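Side-chain contacts in enolase (alpha proteobacterium BAL199, PDB 3UGV), which probably acts as a magnesium-dependent enzyme of the enolase superfamily, abstracting a proton next to a substrate carboxylate, its exact substrate being unassigned here: residues P70-L75 against L139-N144; I61-E66 against D132-D137; E358-S363 against I368-P373. All blocks are in the same frame, centred on the assembly; numbering follows the deposited sequence.

Interaction 1 of 3, residues P70-L75 against L139-N144; sequences PGRAYL and LARAAN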
loop_
_atom_site.group_PDB
_atom_site.type_symbol
_atom_site.label_atom_id
_atom_site.label_comp_id
_atom_site.label_asym_id
_atom_site.label_seq_id
_atom_site.Cartn_x
_atom_site.Cartn_y
_atom_site.Cartn_z
ATOM N N PRO F 70 40.909 -32.923 -5.538
ATOM C CA PRO F 70 41.228 -31.519 -5.259
ATOM C C PRO F 70 40.025 -30.598 -5.478
ATOM O O PRO F 70 39.031 -30.998 -6.080
ATOM C CB PRO F 70 42.289 -31.206 -6.310
ATOM C CG PRO F 70 41.839 -32.022 -7.503
ATOM C CD PRO F 70 41.244 -33.302 -6.924
ATOM N N GLY F 71 40.132 -29.368 -4.988
ATOM C CA GLY F 71 39.149 -28.338 -5.252
ATOM C C GLY F 71 39.856 -27.000 -5.371
ATOM O O GLY F 71 40.643 -26.623 -4.504
ATOM N N ARG F 72 39.585 -26.280 -6.450
ATOM C CA ARG F 72 40.282 -25.033 -6.708
ATOM C C ARG F 72 39.336 -23.902 -7.094
ATOM O O ARG F 72 38.546 -24.032 -8.015
ATOM C CB ARG F 72 41.332 -25.233 -7.808
ATOM C CG ARG F 72 42.551 -26.034 -7.365
ATOM C CD ARG F 72 43.663 -26.049 -8.419
ATOM N NE ARG F 72 43.403 -27.023 -9.472
ATOM C CZ ARG F 72 43.567 -28.332 -9.324
ATOM N NH1 ARG F 72 43.987 -28.819 -8.162
ATOM N NH2 ARG F 72 43.303 -29.153 -10.331
ATOM N N ALA F 73 39.429 -22.791 -6.376
ATOM C CA ALA F 73 38.739 -21.570 -6.768
ATOM C C ALA F 73 39.528 -20.373 -6.247
ATOM O O ALA F 73 40.555 -20.528 -5.571
ATOM C CB ALA F 73 37.331 -21.557 -6.222
ATOM N N TYR F 74 39.067 -19.173 -6.558
ATOM C CA TYR F 74 39.780 -17.992 -6.097
ATOM C C TYR F 74 38.823 -16.887 -5.676
ATOM O O TYR F 74 37.664 -16.866 -6.072
ATOM C CB TYR F 74 40.767 -17.486 -7.160
ATOM C CG TYR F 74 40.120 -17.005 -8.442
ATOM C CD1 TYR F 74 39.650 -15.698 -8.566
ATOM C CD2 TYR F 74 39.990 -17.850 -9.527
ATOM C CE1 TYR F 74 39.065 -15.257 -9.743
ATOM C CE2 TYR F 74 39.402 -17.422 -10.705
ATOM C CZ TYR F 74 38.942 -16.130 -10.812
ATOM O OH TYR F 74 38.364 -15.711 -11.997
ATOM N N LEU F 75 39.328 -15.980 -4.854
ATOM C CA LEU F 75 38.574 -14.823 -4.422
ATOM C C LEU F 75 39.232 -13.588 -5.008
ATOM O O LEU F 75 40.452 -13.560 -5.195
ATOM C CB LEU F 75 38.569 -14.736 -2.893
ATOM C CG LEU F 75 37.605 -15.648 -2.141
ATOM C CD1 LEU F 75 38.009 -15.731 -0.700
ATOM C CD2 LEU F 75 36.205 -15.100 -2.248
ATOM N N LEU F 139 33.479 -31.219 -5.412
ATOM C CA LEU F 139 32.362 -32.138 -5.598
ATOM C C LEU F 139 32.168 -32.467 -7.071
ATOM O O LEU F 139 31.919 -33.605 -7.430
ATOM C CB LEU F 139 31.075 -31.548 -5.005
ATOM C CG LEU F 139 29.808 -32.399 -5.037
ATOM C CD1 LEU F 139 29.915 -33.618 -4.118
ATOM C CD2 LEU F 139 28.620 -31.542 -4.632
ATOM N N ALA F 140 32.281 -31.460 -7.925
ATOM C CA ALA F 140 32.182 -31.666 -9.366
ATOM C C ALA F 140 33.266 -32.618 -9.875
ATOM O O ALA F 140 32.984 -33.540 -10.636
ATOM C CB ALA F 140 32.276 -30.340 -10.078
ATOM N N ARG F 141 34.509 -32.388 -9.456
ATOM C CA ARG F 141 35.619 -33.254 -9.846
ATOM C C ARG F 141 35.375 -34.683 -9.362
ATOM O O ARG F 141 35.587 -35.646 -10.099
ATOM C CB ARG F 141 36.956 -32.717 -9.310
ATOM C CG ARG F 141 37.371 -31.388 -9.930
ATOM C CD ARG F 141 38.676 -30.834 -9.345
ATOM N NE ARG F 141 39.061 -29.584 -10.004
ATOM C CZ ARG F 141 39.725 -29.519 -11.156
ATOM N NH1 ARG F 141 40.083 -30.635 -11.779
ATOM N NH2 ARG F 141 40.031 -28.342 -11.692
ATOM N N ALA F 142 34.916 -34.811 -8.126
ATOM C CA ALA F 142 34.567 -36.108 -7.573
ATOM C C ALA F 142 33.497 -36.836 -8.398
ATOM O O ALA F 142 33.423 -38.055 -8.370
ATOM C CB ALA F 142 34.124 -35.964 -6.109
ATOM N N ALA F 143 32.660 -36.098 -9.122
ATOM C CA ALA F 143 31.655 -36.730 -9.980
ATOM C C ALA F 143 32.143 -36.799 -11.423
ATOM O O ALA F 143 31.397 -37.189 -12.323
ATOM C CB ALA F 143 30.332 -35.973 -9.906
ATOM N N ASN F 144 33.397 -36.407 -11.635
ATOM C CA ASN F 144 33.967 -36.296 -12.981
ATOM C C ASN F 144 33.058 -35.525 -13.956
ATOM O O ASN F 144 32.870 -35.929 -15.109
ATOM C CB ASN F 144 34.327 -37.683 -13.533
ATOM C CG ASN F 144 35.172 -37.611 -14.792
ATOM O OD1 ASN F 144 34.843 -38.222 -15.811
ATOM N ND2 ASN F 144 36.265 -36.854 -14.731
HETATM O O HOH W 1 39.146 -25.761 -10.569
#
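Arg-141 runs out straight from its helix, chi2 and chi3 both near 178°, and brings its guanidinium up to that of Arg-72, whose chain bends at chi3 (-80°) to set NH2 above one face of it. NH2 of Arg-72 sits off-centre above that plane, 3.6 Å from NH2 of Arg-141, and the two planes are turned 48° apart. The like charges are probably offset by nearby acids and acceptors: NE of Arg-141 forms a salt bridge with Asp-137, while Arg-72 gives NE to the carbonyl of Leu-377 and has a long, weak ion pair with Asp-378. Farther back, the aliphatic part of Arg-141 crosses Pro-70 at about a right angle, CD lying 3.3 Å from the Pro-70 O and 3.8 Å from the Pro-70 CG. One water joins the segments, donating to Arg-72 O (3.1 Å) and accepting from Arg-141 NH2 (3.0 Å) in the plane of that guanidinium. Cut back to an alanine, Arg-141 would probably no longer cover Pro-70, and would leave the water short of one partner and Asp-137 without this counter-charge. The contact lies at the surface, where edge strand 71-75, paired with strand 52-65, meets the C-terminal end of helix 123-142, which a Schellman motif at Asn-144 closes.

Interaction 2 of 3, residues I61-E66 against D132-D137; sequences IDIETE and DMAVWD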
loop_
_atom_site.group_PDB
_atom_site.type_symbol
_atom_site.label_atom_id
_atom_site.label_comp_id
_atom_site.label_asym_id
_atom_site.label_seq_id
_atom_site.Cartn_x
_atom_site.Cartn_y
_atom_site.Cartn_z
ATOM N N ILE F 61 42.632 -20.607 -3.595
ATOM C CA ILE F 61 42.142 -21.550 -2.604
ATOM C C ILE F 61 42.220 -22.979 -3.115
ATOM O O ILE F 61 41.718 -23.283 -4.195
ATOM C CB ILE F 61 40.685 -21.226 -2.236
ATOM C CG1 ILE F 61 40.623 -19.858 -1.561
ATOM C CG2 ILE F 61 40.079 -22.332 -1.359
ATOM C CD1 ILE F 61 39.229 -19.328 -1.405
ATOM N N ASP F 62 42.857 -23.845 -2.326
ATOM C CA ASP F 62 43.020 -25.260 -2.660
ATOM C C ASP F 62 42.465 -26.156 -1.552
ATOM O O ASP F 62 42.883 -26.066 -0.403
ATOM C CB ASP F 62 44.497 -25.590 -2.864
ATOM C CG ASP F 62 44.984 -25.272 -4.262
ATOM O OD1 ASP F 62 44.731 -26.092 -5.175
ATOM O OD2 ASP F 62 45.642 -24.223 -4.438
ATOM N N ILE F 63 41.523 -27.018 -1.910
ATOM C CA ILE F 63 40.946 -27.972 -0.983
ATOM C C ILE F 63 41.593 -29.326 -1.213
ATOM O O ILE F 63 41.797 -29.729 -2.360
ATOM C CB ILE F 63 39.437 -28.143 -1.226
ATOM C CG1 ILE F 63 38.706 -26.825 -1.028
ATOM C CG2 ILE F 63 38.862 -29.155 -0.273
ATOM C CD1 ILE F 63 38.768 -26.332 0.379
ATOM N N GLU F 64 41.930 -30.016 -0.125
ATOM C CA GLU F 64 42.326 -31.420 -0.187
ATOM C C GLU F 64 41.222 -32.268 0.427
ATOM O O GLU F 64 40.654 -31.894 1.453
ATOM C CB GLU F 64 43.623 -31.663 0.592
ATOM C CG GLU F 64 44.844 -30.922 0.065
ATOM C CD GLU F 64 46.160 -31.456 0.634
ATOM O OE1 GLU F 64 46.141 -32.485 1.350
ATOM O OE2 GLU F 64 47.217 -30.842 0.356
ATOM N N THR F 65 40.907 -33.400 -0.196
ATOM C CA THR F 65 40.042 -34.389 0.449
ATOM C C THR F 65 40.850 -35.617 0.860
ATOM O O THR F 65 41.932 -35.873 0.315
ATOM C CB THR F 65 38.863 -34.847 -0.450
ATOM O OG1 THR F 65 39.353 -35.223 -1.739
ATOM C CG2 THR F 65 37.832 -33.743 -0.614
ATOM N N GLU F 66 40.318 -36.373 1.818
ATOM C CA GLU F 66 40.905 -37.649 2.208
ATOM C C GLU F 66 41.033 -38.592 1.010
ATOM O O GLU F 66 41.972 -39.384 0.927
ATOM C CB GLU F 66 40.064 -38.317 3.299
ATOM C CG GLU F 66 39.978 -37.535 4.600
ATOM C CD GLU F 66 41.322 -37.389 5.305
ATOM O OE1 GLU F 66 42.308 -38.018 4.863
ATOM O OE2 GLU F 66 41.389 -36.643 6.307
ATOM N N ASP F 132 32.899 -22.068 -0.342
ATOM C CA ASP F 132 31.794 -22.635 -1.101
ATOM C C ASP F 132 32.185 -22.955 -2.548
ATOM O O ASP F 132 31.914 -24.055 -3.038
ATOM C CB ASP F 132 30.597 -21.690 -1.076
ATOM C CG ASP F 132 29.347 -22.309 -1.678
ATOM O OD1 ASP F 132 28.703 -23.139 -0.992
ATOM O OD2 ASP F 132 28.997 -21.954 -2.830
ATOM N N MET F 133 32.817 -21.998 -3.227
ATOM C CA MET F 133 33.227 -22.206 -4.615
ATOM C C MET F 133 34.223 -23.351 -4.761
ATOM O O MET F 133 34.063 -24.207 -5.626
ATOM C CB MET F 133 33.796 -20.926 -5.216
ATOM C CG MET F 133 32.740 -19.878 -5.449
ATOM S SD MET F 133 33.450 -18.384 -6.134
ATOM C CE MET F 133 34.218 -17.671 -4.685
ATOM N N ALA F 134 35.252 -23.358 -3.918
ATOM C CA ALA F 134 36.229 -24.444 -3.915
ATOM C C ALA F 134 35.567 -25.800 -3.681
ATOM O O ALA F 134 35.853 -26.776 -4.375
ATOM C CB ALA F 134 37.297 -24.197 -2.857
ATOM N N VAL F 135 34.682 -25.859 -2.696
ATOM C CA VAL F 135 34.052 -27.119 -2.330
ATOM C C VAL F 135 33.154 -27.649 -3.451
ATOM O O VAL F 135 33.078 -28.853 -3.690
ATOM C CB VAL F 135 33.276 -26.981 -1.006
ATOM C CG1 VAL F 135 32.307 -28.128 -0.822
ATOM C CG2 VAL F 135 34.251 -26.927 0.141
ATOM N N TRP F 136 32.482 -26.750 -4.151
ATOM C CA TRP F 136 31.634 -27.182 -5.245
ATOM C C TRP F 136 32.508 -27.682 -6.384
ATOM O O TRP F 136 32.126 -28.604 -7.101
ATOM C CB TRP F 136 30.752 -26.041 -5.746
ATOM C CG TRP F 136 29.430 -25.910 -5.059
ATOM C CD1 TRP F 136 29.079 -24.964 -4.139
ATOM C CD2 TRP F 136 28.270 -26.732 -5.252
ATOM N NE1 TRP F 136 27.783 -25.152 -3.740
ATOM C CE2 TRP F 136 27.257 -26.224 -4.411
ATOM C CE3 TRP F 136 27.989 -27.845 -6.050
ATOM C CZ2 TRP F 136 25.982 -26.791 -4.347
ATOM C CZ3 TRP F 136 26.716 -28.412 -5.982
ATOM C CH2 TRP F 136 25.732 -27.882 -5.140
ATOM N N ASP F 137 33.669 -27.056 -6.565
ATOM C CA ASP F 137 34.588 -27.504 -7.600
ATOM C C ASP F 137 35.060 -28.904 -7.268
ATOM O O ASP F 137 35.121 -29.763 -8.144
ATOM C CB ASP F 137 35.790 -26.566 -7.761
ATOM C CG ASP F 137 36.811 -27.097 -8.762
ATOM O OD1 ASP F 137 36.492 -27.172 -9.972
ATOM O OD2 ASP F 137 37.933 -27.445 -8.337
#
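Ile-61 and Ile-63 of the middle strand press on Ala-134 where the three-stranded antiparallel sheet of the N-terminal capping domain, as in other enolase-superfamily members, packs against helix 123-142. This is helix-on-sheet packing: the axes of the short segments 61-65 (strand) and 132-137 (helix) pass 8.4 Å apart, with their N-to-C directions 46° from one another.

The packing across it is apolar. Alternation along the strand sends both isoleucines to the helix side, and the single methyl of Ala-134 points back at them, small enough for the strand to come close: CA of Ile-63 and CA of Ala-134 are 6.6 Å apart. Ile-61 meets the helix with its branch methyl, which stands opposite the backbone N while CG1 lies beside it; CG2 of Ile-61 is thereby 3.7 Å from Ala-134 CB. Ile-63 has the same first torsion but uses its other branch: CG1 stands opposite the carbonyl carbon and beside the backbone N (chi1 -61°), and the bend at chi2 (-65°) turns CD1 of Ile-63 in far enough to lie 4.1 Å from the same Ala-134 CB. Val-135 adds a looser flank and reaches on to Pro-104 and Ile-107 of helix 104-114. Beside the isoleucines, Leu-33 of the neighbouring strand 30-47 touches both, and Phe-30 touches Ile-63.

Polar bonding is directed away from this patch on the strand: between the two isoleucines, Asp-62 turns away from the helix, and its OD2 accepts from NE1 of Trp-379. The tightest point of the interface is carbon against carbon: CG1 of Ile-63 lies only 3.5 Å from CB of Ala-134, closer than usual van der Waals contact.

Interaction 3 of 3, residues E358-S363 against I368-P373; sequences EPYALS and IVPDKP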
loop_
_atom_site.group_PDB
_atom_site.type_symbol
_atom_site.label_atom_id
_atom_site.label_comp_id
_atom_site.label_asym_id
_atom_site.label_seq_id
_atom_site.Cartn_x
_atom_site.Cartn_y
_atom_site.Cartn_z
ATOM N N GLU F 358 44.967 -22.017 -18.361
ATOM C CA GLU F 358 44.098 -21.973 -19.518
ATOM C C GLU F 358 42.791 -21.251 -19.200
ATOM O O GLU F 358 41.784 -21.881 -18.879
ATOM C CB GLU F 358 43.820 -23.395 -19.990
ATOM C CG GLU F 358 43.440 -23.524 -21.453
ATOM C CD GLU F 358 43.521 -24.966 -21.932
ATOM O OE1 GLU F 358 42.494 -25.505 -22.399
ATOM O OE2 GLU F 358 44.618 -25.561 -21.835
ATOM N N PRO F 359 42.808 -19.916 -19.269
ATOM C CA PRO F 359 41.555 -19.161 -19.167
ATOM C C PRO F 359 40.596 -19.580 -20.277
ATOM O O PRO F 359 41.054 -20.003 -21.336
ATOM C CB PRO F 359 41.995 -17.701 -19.348
ATOM C CG PRO F 359 43.428 -17.745 -19.794
ATOM C CD PRO F 359 43.990 -19.041 -19.312
ATOM N N TYR F 360 39.294 -19.489 -20.024
ATOM C CA TYR F 360 38.273 -19.938 -20.972
ATOM C C TYR F 360 38.411 -19.251 -22.344
ATOM O O TYR F 360 38.862 -18.113 -22.439
ATOM C CB TYR F 360 36.871 -19.684 -20.389
ATOM C CG TYR F 360 36.491 -20.558 -19.209
ATOM C CD1 TYR F 360 37.427 -21.362 -18.584
ATOM C CD2 TYR F 360 35.175 -20.584 -18.724
ATOM C CE1 TYR F 360 37.078 -22.162 -17.493
ATOM C CE2 TYR F 360 34.813 -21.393 -17.647
ATOM C CZ TYR F 360 35.776 -22.180 -17.036
ATOM O OH TYR F 360 35.450 -22.988 -15.961
ATOM N N ALA F 361 38.011 -19.932 -23.410
ATOM C CA ALA F 361 38.139 -19.354 -24.742
ATOM C C ALA F 361 36.958 -18.456 -25.082
ATOM O O ALA F 361 35.859 -18.634 -24.552
ATOM C CB ALA F 361 38.292 -20.449 -25.794
ATOM N N LEU F 362 37.196 -17.501 -25.981
ATOM C CA LEU F 362 36.176 -16.552 -26.413
ATOM C C LEU F 362 35.844 -16.739 -27.882
ATOM O O LEU F 362 36.751 -16.841 -28.706
ATOM C CB LEU F 362 36.670 -15.123 -26.205
ATOM C CG LEU F 362 36.738 -14.596 -24.766
ATOM C CD1 LEU F 362 37.678 -13.411 -24.677
ATOM C CD2 LEU F 362 35.352 -14.216 -24.287
ATOM N N SER F 363 34.552 -16.776 -28.208
ATOM C CA SER F 363 34.107 -16.822 -29.604
ATOM C C SER F 363 32.954 -15.843 -29.901
ATOM O O SER F 363 31.840 -15.994 -29.399
ATOM C CB SER F 363 33.716 -18.248 -29.997
ATOM O OG SER F 363 33.388 -18.314 -31.372
ATOM N N ILE F 368 33.324 -19.451 -23.710
ATOM C CA ILE F 368 33.090 -20.883 -23.901
ATOM C C ILE F 368 33.409 -21.667 -22.635
ATOM O O ILE F 368 34.537 -21.629 -22.167
ATOM C CB ILE F 368 33.986 -21.438 -25.023
ATOM C CG1 ILE F 368 33.668 -20.749 -26.352
ATOM C CG2 ILE F 368 33.807 -22.946 -25.136
ATOM C CD1 ILE F 368 32.183 -20.771 -26.713
ATOM N N VAL F 369 32.423 -22.358 -22.069
ATOM C CA VAL F 369 32.669 -23.199 -20.895
ATOM C C VAL F 369 33.259 -24.502 -21.396
ATOM O O VAL F 369 32.636 -25.177 -22.212
ATOM C CB VAL F 369 31.379 -23.541 -20.099
ATOM C CG1 VAL F 369 31.711 -24.491 -18.956
ATOM C CG2 VAL F 369 30.698 -22.292 -19.563
ATOM N N PRO F 370 34.460 -24.860 -20.911
ATOM C CA PRO F 370 35.194 -26.028 -21.415
ATOM C C PRO F 370 34.667 -27.322 -20.808
ATOM O O PRO F 370 34.190 -27.323 -19.671
ATOM C CB PRO F 370 36.612 -25.779 -20.907
ATOM C CG PRO F 370 36.390 -25.088 -19.590
ATOM C CD PRO F 370 35.176 -24.192 -19.809
ATOM N N ASP F 371 34.756 -28.414 -21.556
ATOM C CA ASP F 371 34.342 -29.703 -21.033
ATOM C C ASP F 371 35.454 -30.280 -20.155
ATOM O O ASP F 371 36.100 -31.257 -20.529
ATOM C CB ASP F 371 33.999 -30.661 -22.175
ATOM C CG ASP F 371 32.927 -31.673 -21.793
ATOM O OD1 ASP F 371 32.816 -32.031 -20.598
ATOM O OD2 ASP F 371 32.187 -32.113 -22.697
ATOM N N LYS F 372 35.690 -29.655 -19.004
ATOM C CA LYS F 372 36.631 -30.172 -18.012
ATOM C C LYS F 372 35.902 -30.318 -16.683
ATOM O O LYS F 372 34.883 -29.673 -16.469
ATOM C CB LYS F 372 37.851 -29.256 -17.878
ATOM C CG LYS F 372 38.571 -29.019 -19.198
ATOM C CD LYS F 372 39.961 -28.428 -19.006
ATOM C CE LYS F 372 39.940 -26.925 -18.781
ATOM N NZ LYS F 372 41.330 -26.385 -18.654
ATOM N N PRO F 373 36.402 -31.187 -15.795
ATOM C CA PRO F 373 35.690 -31.441 -14.538
ATOM C C PRO F 373 35.756 -30.209 -13.650
ATOM O O PRO F 373 36.744 -29.483 -13.726
ATOM C CB PRO F 373 36.484 -32.593 -13.904
ATOM C CG PRO F 373 37.353 -33.131 -15.000
ATOM C CD PRO F 373 37.643 -31.972 -15.891
#
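Tyr-360 reaches across to Ile-368, Val-369 and Pro-370, passing from a backbone carbonyl at its base to the proline at its ring. CB of Tyr-360 starts 3.5 Å from Ile-368 O. With CG beside the backbone N (chi1 -70°), the ring is carried past that carbonyl; Ile-368 O stays 3.7 Å from CD2 of Tyr-360 and approaches the ring obliquely, while CD2 also nears CA of Val-369. The body of the ring is met by Pro-370, the two side chains crossing at about a right angle. The proline CD stands over the middle of one face, 3.4 Å from the Tyr-360 ring centroid and 9° off the normal, a well-centred CH-pi contact; CG of Pro-370 leans toward one side of the ring, 3.7 Å from Tyr-360 CE1. At the tip, OH hydrogen-bonds to the carbonyl O of Leu-375 and to NE2 of His-335, and these two partners, together with the proline on the face, should fix the rotation of the ring.

Beyond the tyrosine, the backbone N of Ile-368 donates to Ala-361 O over 2.8 Å in a nearly straight bond, 169° at the hydrogen. Next to this bond CB of Ile-368 comes within 4.5 Å of CB of Ala-361, and CD1 of Ile-368 extends toward CB of Ser-363. At the other end, NZ of Lys-372 stays 4.0 Å from OE1 of Glu-358, beyond salt-bridge range, so any attraction is a loose one; that ammonium also has a weak hydrogen bond to the Gly-376 carbonyl.

The segments hold strand 361-363 and the end of strand 366-368, the two arms of a tight hairpin at one end of a mixed sheet with strands 157-162 and 346-348. Helix 330-337 packs here, Glu-331 against Tyr-360, Ala-334 and His-335 against Val-369.

Interactions 1 and 2 are neighbours, centres 5 Å apart: both bring helix 123-142 against the N-terminal sheet through adjacent strands. Interaction 2 is buried and purely apolar; interaction 1, one strand over at the surface, combines guanidinium groups, a water and proline packing. Asp-137 ties them together, since its OD2 lies 2.8 Å from N of Arg-72, a probable hydrogen bond. Interaction 3 belongs to the C-terminal part of the chain and holds different elements, a hairpin and its following loop; partly buried, it mixes a proline-on-ring contact with a backbone bond. It meets interaction 1 lightly, where Pro-373 packs on Asn-144 and Arg-141, but does not touch interaction 2.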